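Local structure of mandelate racemase/muconate lactonizing enzyme (Polaromonas sp., 2OG9) at residues A78-I83 / T116-A121; C23-A28 / E341-E346; R225-F230 / T259-G264. The protein belongs to the enolase superfamily and probably abstracts a proton next to a carboxylate group, as its relatives mandelate racemase and muconate lactonizing enzyme do. One frame throughout, in Å; residues are numbered along the deposited sequence.

Interaction 1 (A78-I83 / T116-A121); sequences AHAREI and TQAIGA
Ala80 and Ala118 meet where two helices cross at -64°, with the axes of the short segments 8.7 Å apart. The CA atoms of the two residues lie within 5.2 Å of each other, and methyl faces methyl, CB of Ala80 being 4.1 Å from CB of Ala118. The Ala118 methyl also reaches the main chain of the other helix, its CB lying 3.9 Å from Ala80 N. With alanine on both sides, the CA atoms approach closely at this point.

A ring edge adds to this apolar patch. CD2 of His79 approaches the Ala118 methyl at 4.3 Å, and the methyl lies near the plane of the imidazole, at its edge. One turn further along the same helix, CG2 of Ile83 sits 3.7 Å above one face of the His79 ring, displaced toward its rim.

The third element is aliphatic. CG1 of Ile83 stands between its backbone N and carbonyl carbon (chi1 68°), and the extended remainder of the chain sends CD1 across to within 3.8 Å of CG1 of Ile119. The two isoleucines cross at about a right angle, so the methyl end of one abuts the flank of the other.

The pair belongs to the helical part of the N-terminal domain. Helix 95-104 packs on Ile119 through Trp99, Leu102 and Cys103, while Leu50 of strand 46-56 and Ile20 of strand 15-26 touch Ala80. Leu114 and Ala71 of a second subunit pack on His79 and Ile83, placing the crossing next to a subunit interface.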
ATOM      1  N   ALA A  78     -12.927  25.902  35.144  1.00 18.32           N
ATOM      2  CA  ALA A  78     -13.193  27.178  34.495  1.00 19.05           C
ATOM      3  C   ALA A  78     -13.957  26.990  33.195  1.00 20.15           C
ATOM      4  O   ALA A  78     -14.910  27.716  32.924  1.00 19.30           O
ATOM      5  CB  ALA A  78     -11.885  27.917  34.234  1.00 19.24           C
ATOM      6  N   HIS A  79     -13.544  26.017  32.388  1.00 20.08           N
ATOM      7  CA  HIS A  79     -14.230  25.778  31.122  1.00 20.32           C
ATOM      8  C   HIS A  79     -15.629  25.209  31.364  1.00 20.12           C
ATOM      9  O   HIS A  79     -16.601  25.632  30.733  1.00 20.64           O
ATOM     10  CB  HIS A  79     -13.425  24.819  30.238  1.00 17.72           C
ATOM     11  CG  HIS A  79     -13.860  24.832  28.805  1.00 18.20           C
ATOM     12  ND1 HIS A  79     -13.641  25.909  27.974  1.00 18.41           N
ATOM     13  CD2 HIS A  79     -14.537  23.919  28.070  1.00 17.37           C
ATOM     14  CE1 HIS A  79     -14.165  25.661  26.787  1.00 19.21           C
ATOM     15  NE2 HIS A  79     -14.716  24.459  26.818  1.00 17.35           N
ATOM     16  N   ALA A  80     -15.729  24.252  32.284  1.00 19.66           N
ATOM     17  CA  ALA A  80     -17.015  23.645  32.609  1.00 19.06           C
ATOM     18  C   ALA A  80     -18.009  24.731  33.025  1.00 19.05           C
ATOM     19  O   ALA A  80     -19.168  24.715  32.616  1.00 19.09           O
ATOM     20  CB  ALA A  80     -16.847  22.629  33.742  1.00 19.69           C
ATOM     21  N   ARG A  81     -17.544  25.677  33.837  1.00 20.60           N
ATOM     22  CA  ARG A  81     -18.395  26.769  34.308  1.00 21.21           C
ATOM     23  C   ARG A  81     -18.852  27.647  33.155  1.00 21.06           C
ATOM     24  O   ARG A  81     -20.004  28.071  33.104  1.00 19.94           O
ATOM     25  CB  ARG A  81     -17.637  27.616  35.338  1.00 24.09           C
ATOM     26  CG  ARG A  81     -18.413  28.813  35.887  1.00 26.84           C
ATOM     27  CD  ARG A  81     -17.617  29.508  36.988  1.00 28.13           C
ATOM     28  NE  ARG A  81     -16.318  29.962  36.506  1.00 31.30           N
ATOM     29  CZ  ARG A  81     -15.320  30.366  37.289  1.00 34.09           C
ATOM     30  NH1 ARG A  81     -15.463  30.378  38.607  1.00 33.75           N
ATOM     31  NH2 ARG A  81     -14.167  30.749  36.750  1.00 37.00           N
ATOM     32  N   GLU A  82     -17.950  27.913  32.220  1.00 21.42           N
ATOM     33  CA  GLU A  82     -18.294  28.760  31.086  1.00 21.99           C
ATOM     34  C   GLU A  82     -19.284  28.136  30.110  1.00 21.47           C
ATOM     35  O   GLU A  82     -20.118  28.839  29.549  1.00 20.63           O
ATOM     36  CB  GLU A  82     -17.024  29.178  30.342  1.00 23.29           C
ATOM     37  CG  GLU A  82     -17.281  30.083  29.152  1.00 22.29           C
ATOM     38  CD  GLU A  82     -15.999  30.577  28.512  1.00 22.97           C
ATOM     39  OE1 GLU A  82     -15.016  29.810  28.485  1.00 20.73           O
ATOM     40  OE2 GLU A  82     -15.974  31.729  28.024  1.00 22.86           O
ATOM     41  N   ILE A  83     -19.217  26.822  29.910  1.00 20.98           N
ATOM     42  CA  ILE A  83     -20.132  26.185  28.964  1.00 21.30           C
ATOM     43  C   ILE A  83     -21.387  25.574  29.584  1.00 21.45           C
ATOM     44  O   ILE A  83     -22.342  25.272  28.872  1.00 22.51           O
ATOM     45  CB  ILE A  83     -19.404  25.102  28.115  1.00 22.15           C
ATOM     46  CG1 ILE A  83     -18.997  23.910  28.984  1.00 24.15           C
ATOM     47  CG2 ILE A  83     -18.160  25.710  27.465  1.00 21.37           C
ATOM     48  CD1 ILE A  83     -18.293  22.801  28.195  1.00 22.21           C
ATOM     49  N   THR A 116     -12.662  19.117  26.360  1.00 14.48           N
ATOM     50  CA  THR A 116     -13.487  17.931  26.202  1.00 16.07           C
ATOM     51  C   THR A 116     -13.547  17.109  27.491  1.00 14.85           C
ATOM     52  O   THR A 116     -14.493  16.360  27.705  1.00 15.20           O
ATOM     53  CB  THR A 116     -13.008  17.056  25.014  1.00 17.05           C
ATOM     54  OG1 THR A 116     -11.591  16.899  25.070  1.00 20.71           O
ATOM     55  CG2 THR A 116     -13.393  17.704  23.689  1.00 20.67           C
ATOM     56  N   GLN A 117     -12.542  17.249  28.351  1.00 15.98           N
ATOM     57  CA  GLN A 117     -12.558  16.527  29.625  1.00 17.03           C
ATOM     58  C   GLN A 117     -13.631  17.183  30.493  1.00 18.29           C
ATOM     59  O   GLN A 117     -14.336  16.515  31.246  1.00 16.53           O
ATOM     60  CB  GLN A 117     -11.179  16.591  30.293  1.00 18.26           C
ATOM     61  CG  GLN A 117     -10.105  15.937  29.426  1.00 15.96           C
ATOM     62  CD  GLN A 117      -8.709  15.982  30.023  1.00 18.57           C
ATOM     63  OE1 GLN A 117      -8.398  16.831  30.867  1.00 15.88           O
ATOM     64  NE2 GLN A 117      -7.844  15.078  29.555  1.00 17.52           N
ATOM     65  N   ALA A 118     -13.767  18.498  30.372  1.00 18.13           N
ATOM     66  CA  ALA A 118     -14.796  19.213  31.119  1.00 19.74           C
ATOM     67  C   ALA A 118     -16.146  18.707  30.596  1.00 18.89           C
ATOM     68  O   ALA A 118     -17.061  18.394  31.367  1.00 18.65           O
ATOM     69  CB  ALA A 118     -14.657  20.717  30.888  1.00 17.69           C
ATOM     70  N   ILE A 119     -16.259  18.617  29.277  1.00 17.85           N
ATOM     71  CA  ILE A 119     -17.482  18.130  28.649  1.00 17.86           C
ATOM     72  C   ILE A 119     -17.794  16.716  29.156  1.00 17.43           C
ATOM     73  O   ILE A 119     -18.951  16.372  29.403  1.00 17.33           O
ATOM     74  CB  ILE A 119     -17.332  18.121  27.099  1.00 16.33           C
ATOM     75  CG1 ILE A 119     -17.296  19.562  26.577  1.00 16.26           C
ATOM     76  CG2 ILE A 119     -18.474  17.347  26.455  1.00 15.86           C
ATOM     77  CD1 ILE A 119     -17.050  19.673  25.062  1.00 15.32           C
ATOM     78  N   GLY A 120     -16.749  15.913  29.320  1.00 15.93           N
ATOM     79  CA  GLY A 120     -16.909  14.547  29.793  1.00 17.29           C
ATOM     80  C   GLY A 120     -17.590  14.416  31.145  1.00 16.94           C
ATOM     81  O   GLY A 120     -18.293  13.439  31.382  1.00 15.43           O
ATOM     82  N   ALA A 121     -17.383  15.379  32.037  1.00 16.69           N
ATOM     83  CA  ALA A 121     -18.022  15.315  33.350  1.00 16.85           C
ATOM     84  C   ALA A 121     -19.533  15.372  33.159  1.00 17.11           C
ATOM     85  O   ALA A 121     -20.282  14.643  33.825  1.00 15.94           O
ATOM     86  CB  ALA A 121     -17.558  16.471  34.229  1.00 17.78           C
TER

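Interaction 2 (C23-A28 / E341-E346); sequences CYLPLA and EPLFNE
Leu25 and Cys23, on one face of strand 15-26, meet Leu343 in the short 3-10 turn that includes Glu341 and Pro342. Both strand CB atoms point toward the turn, and a shared first torsion sets SG of Cys23 (chi1 175°) and CG of Leu25 opposite the backbone N, beside the carbonyl carbon. In Leu25 the second torsion sets CD2 as the extended branch and folds CD1 aside. It is the folded CD1 that makes the contact, 4.1 Å from CD2 of Leu343 and 4.4 Å from CB of Pro342.

Leu343 adopts a different shape, with CG opposite its carbonyl carbon (chi1 -58°). Here CD1 continues the chain, and the side branch CD2 serves both partners, adding a 3.7 Å approach to SG of Cys23. The two leucines meet at a slant, so branch touches branch rather than flank lying along flank. Behind this, CB of Leu343 sits 3.9 Å above the centre of the Phe344 ring.

Trp374 of helix 370-374 touches Cys23, Leu25 and Pro342, and Ile49 of strand 46-56 touches Leu343. Between the two segments the chemistry is wholly apolar, with the cysteine sulfur acting as one more greasy surface. The N-terminal sheet is thus joined to a loop of the C-terminal, barrel-containing part by dispersion and burial of surface, without a polar link between these segments to fix their orientation.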
ATOM      1  N   CYS A  23     -13.211  19.369  43.236  1.00 24.08           N
ATOM      2  CA  CYS A  23     -12.836  18.722  44.486  1.00 25.06           C
ATOM      3  C   CYS A  23     -11.409  18.185  44.473  1.00 25.58           C
ATOM      4  O   CYS A  23     -11.046  17.399  43.605  1.00 25.34           O
ATOM      5  CB  CYS A  23     -13.829  17.587  44.747  1.00 27.33           C
ATOM      6  SG  CYS A  23     -13.477  16.565  46.172  1.00 28.46           S
ATOM      7  N   TYR A  24     -10.596  18.607  45.439  1.00 25.45           N
ATOM      8  CA  TYR A  24      -9.214  18.144  45.505  1.00 26.98           C
ATOM      9  C   TYR A  24      -9.037  16.988  46.474  1.00 27.92           C
ATOM     10  O   TYR A  24      -9.043  17.166  47.696  1.00 26.62           O
ATOM     11  CB  TYR A  24      -8.284  19.300  45.865  1.00 28.02           C
ATOM     12  CG  TYR A  24      -8.083  20.240  44.702  1.00 28.69           C
ATOM     13  CD1 TYR A  24      -6.934  20.170  43.915  1.00 30.23           C
ATOM     14  CD2 TYR A  24      -9.068  21.163  44.352  1.00 29.28           C
ATOM     15  CE1 TYR A  24      -6.772  20.996  42.805  1.00 29.46           C
ATOM     16  CE2 TYR A  24      -8.918  21.992  43.242  1.00 29.86           C
ATOM     17  CZ  TYR A  24      -7.767  21.903  42.478  1.00 27.95           C
ATOM     18  OH  TYR A  24      -7.605  22.732  41.391  1.00 30.04           O
ATOM     19  N   LEU A  25      -8.892  15.799  45.899  1.00 27.52           N
ATOM     20  CA  LEU A  25      -8.716  14.559  46.642  1.00 28.62           C
ATOM     21  C   LEU A  25      -7.288  14.410  47.153  1.00 29.04           C
ATOM     22  O   LEU A  25      -6.347  14.272  46.370  1.00 28.66           O
ATOM     23  CB  LEU A  25      -9.052  13.372  45.735  1.00 28.60           C
ATOM     24  CG  LEU A  25      -8.789  11.964  46.266  1.00 30.38           C
ATOM     25  CD1 LEU A  25      -9.702  11.688  47.451  1.00 28.69           C
ATOM     26  CD2 LEU A  25      -9.033  10.948  45.150  1.00 31.35           C
ATOM     27  N   PRO A  26      -7.101  14.447  48.480  1.00 29.87           N
ATOM     28  CA  PRO A  26      -5.745  14.300  49.011  1.00 30.94           C
ATOM     29  C   PRO A  26      -5.364  12.825  48.978  1.00 32.61           C
ATOM     30  O   PRO A  26      -6.196  11.960  49.253  1.00 32.48           O
ATOM     31  CB  PRO A  26      -5.879  14.844  50.430  1.00 31.83           C
ATOM     32  CG  PRO A  26      -7.242  14.397  50.811  1.00 32.45           C
ATOM     33  CD  PRO A  26      -8.070  14.690  49.564  1.00 29.82           C
ATOM     34  N   LEU A  27      -4.123  12.528  48.617  1.00 32.42           N
ATOM     35  CA  LEU A  27      -3.689  11.141  48.564  1.00 35.53           C
ATOM     36  C   LEU A  27      -2.976  10.783  49.863  1.00 37.81           C
ATOM     37  O   LEU A  27      -2.106  11.520  50.326  1.00 37.62           O
ATOM     38  CB  LEU A  27      -2.765  10.919  47.364  1.00 34.77           C
ATOM     39  CG  LEU A  27      -3.382  11.227  45.992  1.00 34.55           C
ATOM     40  CD1 LEU A  27      -2.372  10.936  44.903  1.00 33.24           C
ATOM     41  CD2 LEU A  27      -4.635  10.393  45.784  1.00 34.04           C
ATOM     42  N   ALA A  28      -3.363   9.658  50.458  1.00 40.73           N
ATOM     43  CA  ALA A  28      -2.763   9.211  51.710  1.00 43.61           C
ATOM     44  C   ALA A  28      -1.275   8.962  51.517  1.00 45.53           C
ATOM     45  O   ALA A  28      -0.490   9.048  52.460  1.00 45.74           O
ATOM     46  CB  ALA A  28      -3.445   7.937  52.192  1.00 44.10           C
ATOM     47  N   GLU A 341     -12.185   6.092  46.468  1.00 20.47           N
ATOM     48  CA  GLU A 341     -13.228   5.679  47.409  1.00 23.28           C
ATOM     49  C   GLU A 341     -13.774   6.743  48.372  1.00 22.38           C
ATOM     50  O   GLU A 341     -14.980   6.817  48.581  1.00 23.60           O
ATOM     51  CB  GLU A 341     -12.760   4.454  48.207  1.00 21.79           C
ATOM     52  CG  GLU A 341     -12.472   3.245  47.326  1.00 24.79           C
ATOM     53  CD  GLU A 341     -12.181   1.984  48.123  1.00 26.75           C
ATOM     54  OE1 GLU A 341     -11.478   2.076  49.152  1.00 28.74           O
ATOM     55  OE2 GLU A 341     -12.647   0.901  47.710  1.00 26.90           O
ATOM     56  N   PRO A 342     -12.902   7.579  48.969  1.00 22.44           N
ATOM     57  CA  PRO A 342     -13.365   8.616  49.902  1.00 24.26           C
ATOM     58  C   PRO A 342     -14.394   9.592  49.322  1.00 24.36           C
ATOM     59  O   PRO A 342     -15.130  10.238  50.065  1.00 23.56           O
ATOM     60  CB  PRO A 342     -12.073   9.338  50.288  1.00 24.74           C
ATOM     61  CG  PRO A 342     -11.046   8.280  50.176  1.00 24.17           C
ATOM     62  CD  PRO A 342     -11.432   7.573  48.898  1.00 23.84           C
ATOM     63  N   LEU A 343     -14.441   9.697  48.000  1.00 22.95           N
ATOM     64  CA  LEU A 343     -15.363  10.616  47.336  1.00 23.30           C
ATOM     65  C   LEU A 343     -16.794  10.109  47.264  1.00 22.34           C
ATOM     66  O   LEU A 343     -17.725  10.896  47.099  1.00 22.59           O
ATOM     67  CB  LEU A 343     -14.893  10.889  45.903  1.00 22.95           C
ATOM     68  CG  LEU A 343     -13.504  11.474  45.647  1.00 25.32           C
ATOM     69  CD1 LEU A 343     -13.229  11.449  44.148  1.00 26.57           C
ATOM     70  CD2 LEU A 343     -13.421  12.896  46.187  1.00 25.74           C
ATOM     71  N   PHE A 344     -16.964   8.796  47.377  1.00 21.29           N
ATOM     72  CA  PHE A 344     -18.278   8.182  47.258  1.00 21.53           C
ATOM     73  C   PHE A 344     -18.742   7.393  48.479  1.00 21.53           C
ATOM     74  O   PHE A 344     -17.943   7.013  49.329  1.00 20.66           O
ATOM     75  CB  PHE A 344     -18.278   7.268  46.036  1.00 22.54           C
ATOM     76  CG  PHE A 344     -17.661   7.898  44.819  1.00 22.65           C
ATOM     77  CD1 PHE A 344     -18.235   9.026  44.240  1.00 23.77           C
ATOM     78  CD2 PHE A 344     -16.488   7.387  44.274  1.00 22.35           C
ATOM     79  CE1 PHE A 344     -17.648   9.642  43.134  1.00 22.56           C
ATOM     80  CE2 PHE A 344     -15.891   7.995  43.166  1.00 24.66           C
ATOM     81  CZ  PHE A 344     -16.473   9.126  42.596  1.00 23.13           C
ATOM     82  N   ASN A 345     -20.046   7.143  48.537  1.00 21.73           N
ATOM     83  CA  ASN A 345     -20.649   6.399  49.634  1.00 21.90           C
ATOM     84  C   ASN A 345     -20.733   4.921  49.294  1.00 21.83           C
ATOM     85  O   ASN A 345     -21.015   4.100  50.160  1.00 24.70           O
ATOM     86  CB  ASN A 345     -22.056   6.925  49.909  1.00 21.98           C
ATOM     87  CG  ASN A 345     -22.059   8.377  50.314  1.00 21.70           C
ATOM     88  OD1 ASN A 345     -22.826   9.185  49.781  1.00 25.11           O
ATOM     89  ND2 ASN A 345     -21.203   8.722  51.263  1.00 19.63           N
ATOM     90  N   GLU A 346     -20.476   4.588  48.032  1.00 20.30           N
ATOM     91  CA  GLU A 346     -20.549   3.207  47.562  1.00 18.68           C
ATOM     92  C   GLU A 346     -19.167   2.585  47.369  1.00 20.03           C
ATOM     93  O   GLU A 346     -18.168   3.293  47.304  1.00 19.83           O
ATOM     94  CB  GLU A 346     -21.325   3.147  46.245  1.00 20.40           C
ATOM     95  CG  GLU A 346     -22.758   3.688  46.308  1.00 22.16           C
ATOM     96  CD  GLU A 346     -22.825   5.203  46.370  1.00 23.64           C
ATOM     97  OE1 GLU A 346     -21.808   5.867  46.073  1.00 21.71           O
ATOM     98  OE2 GLU A 346     -23.904   5.738  46.700  1.00 24.48           O
TER

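Interaction 3 (R225-F230 / T259-G264); sequences RMCRIF and TPIATG
Thr259 faces the end of helix 220-230 across a single water molecule. Its CB points toward the helix, and from there the side chain forks. The hydroxyl branch stands opposite the carbonyl carbon and beside the backbone N (chi1 -56°), which directs OG1 at the last helical residue. OG1 remains 4.5 Å from Phe230 O, too far for a direct bond, and the water fills the interval: it donates one hydrogen to OG1 of Thr259 at 2.7 Å and the other to Phe230 O at 2.8 Å. The bridge thus gives the carbonyl oxygen at the helix end a donor, while the other main partner of the hydroxyl is OE1 of Glu231, the residue following the helix, to which OG1 is hydrogen-bonded. OG1 also receives a weak hydrogen bond from Arg225 of a neighbouring subunit. The hydroxyl is therefore held by several partners, whereas the methyl branch, CG2, takes no part in the contact with the helix.

Beside this polar end lies a looser apolar touch. CG1 of Ile261 lies opposite the carbonyl carbon, and the second torsion (chi2 -56°) bends CD1 back, to 4.5 Å from SG of Cys227.

Together these contacts tie an outer helix to the parallel strands of the TIM barrel. Strand 238-239 neighbours strand 261-263, and its Ile238 touches Cys227, Phe230 and Thr259 alike. Helix 247-256 touches both partners, His250 and Ala254 meeting Ile261 and Leu253 meeting Cys227. Val197 of helix 190-204 packs on Phe230.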
ATOM      1  N   ARG A 225      15.235  -4.507  24.244  1.00 29.12           N
ATOM      2  CA  ARG A 225      15.992  -5.433  25.085  1.00 31.22           C
ATOM      3  C   ARG A 225      15.202  -5.933  26.295  1.00 30.56           C
ATOM      4  O   ARG A 225      15.269  -7.113  26.634  1.00 30.84           O
ATOM      5  CB  ARG A 225      17.300  -4.778  25.556  1.00 31.14           C
ATOM      6  CG  ARG A 225      18.500  -4.996  24.629  1.00 33.58           C
ATOM      7  CD  ARG A 225      18.288  -4.410  23.242  1.00 34.67           C
ATOM      8  NE  ARG A 225      19.382  -4.759  22.336  1.00 34.68           N
ATOM      9  CZ  ARG A 225      20.500  -4.052  22.189  1.00 35.19           C
ATOM     10  NH1 ARG A 225      20.686  -2.937  22.883  1.00 33.73           N
ATOM     11  NH2 ARG A 225      21.447  -4.475  21.359  1.00 31.75           N
HETATM   12  N   MSE A 226      14.458  -5.043  26.943  1.00 30.87           N
HETATM   13  CA  MSE A 226      13.667  -5.430  28.111  1.00 31.29           C
HETATM   14  C   MSE A 226      12.518  -6.366  27.747  1.00 30.15           C
HETATM   15  O   MSE A 226      12.238  -7.320  28.475  1.00 30.32           O
HETATM   16  CB  MSE A 226      13.118  -4.195  28.826  1.00 33.32           C
HETATM   17  CG  MSE A 226      14.187  -3.349  29.497  1.00 36.82           C
HETATM   18 SE   MSE A 226      15.240  -4.373  30.771  1.00 55.01          SE
HETATM   19  CE  MSE A 226      14.107  -4.174  32.333  1.00 37.49           C
ATOM     20  N   CYS A 227      11.847  -6.098  26.629  1.00 28.88           N
ATOM     21  CA  CYS A 227      10.752  -6.966  26.213  1.00 28.02           C
ATOM     22  C   CYS A 227      11.307  -8.356  25.925  1.00 28.08           C
ATOM     23  O   CYS A 227      10.691  -9.365  26.268  1.00 26.47           O
ATOM     24  CB  CYS A 227      10.055  -6.409  24.967  1.00 28.89           C
ATOM     25  SG  CYS A 227       9.019  -4.952  25.280  1.00 27.59           S
ATOM     26  N   ARG A 228      12.480  -8.400  25.299  1.00 27.73           N
ATOM     27  CA  ARG A 228      13.134  -9.664  24.974  1.00 29.11           C
ATOM     28  C   ARG A 228      13.330 -10.494  26.242  1.00 28.75           C
ATOM     29  O   ARG A 228      13.001 -11.678  26.284  1.00 27.71           O
ATOM     30  CB  ARG A 228      14.496  -9.393  24.324  1.00 29.05           C
ATOM     31  CG  ARG A 228      15.276 -10.647  23.934  1.00 31.21           C
ATOM     32  CD  ARG A 228      14.542 -11.455  22.875  1.00 30.85           C
ATOM     33  NE  ARG A 228      14.418 -10.720  21.619  1.00 30.15           N
ATOM     34  CZ  ARG A 228      13.637 -11.094  20.609  1.00 31.54           C
ATOM     35  NH1 ARG A 228      12.908 -12.199  20.708  1.00 30.38           N
ATOM     36  NH2 ARG A 228      13.576 -10.359  19.505  1.00 26.91           N
ATOM     37  N   ILE A 229      13.870  -9.855  27.272  1.00 31.76           N
ATOM     38  CA  ILE A 229      14.129 -10.518  28.542  1.00 34.48           C
ATOM     39  C   ILE A 229      12.847 -10.988  29.224  1.00 34.32           C
ATOM     40  O   ILE A 229      12.800 -12.086  29.774  1.00 34.77           O
ATOM     41  CB  ILE A 229      14.895  -9.576  29.498  1.00 36.13           C
ATOM     42  CG1 ILE A 229      16.238  -9.184  28.873  1.00 37.02           C
ATOM     43  CG2 ILE A 229      15.117 -10.260  30.839  1.00 39.12           C
ATOM     44  CD1 ILE A 229      16.949  -8.058  29.594  1.00 38.28           C
ATOM     45  N   PHE A 230      11.804 -10.164  29.176  1.00 33.61           N
ATOM     46  CA  PHE A 230      10.534 -10.505  29.813  1.00 33.57           C
ATOM     47  C   PHE A 230       9.736 -11.609  29.125  1.00 34.16           C
ATOM     48  O   PHE A 230       8.845 -12.195  29.737  1.00 34.28           O
ATOM     49  CB  PHE A 230       9.646  -9.261  29.941  1.00 34.05           C
ATOM     50  CG  PHE A 230      10.036  -8.339  31.064  1.00 34.33           C
ATOM     51  CD1 PHE A 230      10.223  -8.829  32.356  1.00 35.58           C
ATOM     52  CD2 PHE A 230      10.186  -6.974  30.839  1.00 35.16           C
ATOM     53  CE1 PHE A 230      10.553  -7.971  33.409  1.00 35.17           C
ATOM     54  CE2 PHE A 230      10.515  -6.106  31.881  1.00 34.46           C
ATOM     55  CZ  PHE A 230      10.698  -6.608  33.169  1.00 34.77           C
ATOM     56  N   THR A 259       4.585 -11.360  24.065  1.00 22.16           N
ATOM     57  CA  THR A 259       3.961 -10.620  25.159  1.00 22.70           C
ATOM     58  C   THR A 259       3.137  -9.440  24.658  1.00 18.98           C
ATOM     59  O   THR A 259       3.623  -8.606  23.892  1.00 18.79           O
ATOM     60  CB  THR A 259       5.015 -10.074  26.138  1.00 23.85           C
ATOM     61  OG1 THR A 259       5.826 -11.155  26.612  1.00 24.51           O
ATOM     62  CG2 THR A 259       4.335  -9.397  27.330  1.00 24.67           C
ATOM     63  N   PRO A 260       1.871  -9.356  25.087  1.00 17.10           N
ATOM     64  CA  PRO A 260       1.012  -8.253  24.660  1.00 17.26           C
ATOM     65  C   PRO A 260       1.567  -6.907  25.107  1.00 18.12           C
ATOM     66  O   PRO A 260       2.162  -6.791  26.181  1.00 18.78           O
ATOM     67  CB  PRO A 260      -0.316  -8.566  25.344  1.00 17.16           C
ATOM     68  CG  PRO A 260      -0.330 -10.069  25.356  1.00 18.84           C
ATOM     69  CD  PRO A 260       1.088 -10.400  25.771  1.00 16.82           C
ATOM     70  N   ILE A 261       1.380  -5.903  24.261  1.00 16.42           N
ATOM     71  CA  ILE A 261       1.797  -4.546  24.550  1.00 17.09           C
ATOM     72  C   ILE A 261       0.508  -3.802  24.857  1.00 18.72           C
ATOM     73  O   ILE A 261      -0.476  -3.924  24.128  1.00 16.38           O
ATOM     74  CB  ILE A 261       2.475  -3.897  23.335  1.00 19.62           C
ATOM     75  CG1 ILE A 261       3.728  -4.695  22.970  1.00 19.98           C
ATOM     76  CG2 ILE A 261       2.802  -2.424  23.631  1.00 20.12           C
ATOM     77  CD1 ILE A 261       4.720  -4.839  24.116  1.00 20.47           C
ATOM     78  N   ALA A 262       0.507  -3.054  25.953  1.00 18.43           N
ATOM     79  CA  ALA A 262      -0.666  -2.299  26.355  1.00 18.34           C
ATOM     80  C   ALA A 262      -0.319  -0.825  26.373  1.00 18.80           C
ATOM     81  O   ALA A 262       0.722  -0.437  26.891  1.00 16.74           O
ATOM     82  CB  ALA A 262      -1.116  -2.737  27.737  1.00 19.83           C
ATOM     83  N   THR A 263      -1.189  -0.003  25.802  1.00 18.74           N
ATOM     84  CA  THR A 263      -0.941   1.431  25.792  1.00 19.86           C
ATOM     85  C   THR A 263      -2.232   2.194  25.511  1.00 19.22           C
ATOM     86  O   THR A 263      -3.257   1.590  25.188  1.00 18.84           O
ATOM     87  CB  THR A 263       0.119   1.793  24.729  1.00 20.95           C
ATOM     88  OG1 THR A 263       0.454   3.183  24.843  1.00 23.91           O
ATOM     89  CG2 THR A 263      -0.405   1.509  23.332  1.00 22.42           C
ATOM     90  N   GLY A 264      -2.181   3.515  25.659  1.00 17.94           N
ATOM     91  CA  GLY A 264      -3.347   4.341  25.397  1.00 19.65           C
ATOM     92  C   GLY A 264      -3.864   5.161  26.566  1.00 20.60           C
ATOM     93  O   GLY A 264      -4.646   6.092  26.371  1.00 19.33           O
TER
HETATM   94  O   HOH W   1       6.122 -11.977  29.126  1.00 26.98           O

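In the fold
Interaction 1 lies in the N-terminal domain, interaction 3 in the barrel, and interaction 2 joins the N-terminal sheet to the C-terminal part of the chain. Along the sequence, interaction 2 encloses both of the others, which follow in series. The centres of interactions 1 and 2 are about 21 Å apart; that of interaction 3 is about 36 Å from that of interaction 1 and about 33 Å from that of interaction 2, across the chain's centre. A calcium ion at Ala254 and Phe257, about 6 Å from the Ile261 side chain, is not established as a catalytic metal. In this superfamily the active site lies at the C-terminal ends of the barrel strands, capped by the N-terminal domain.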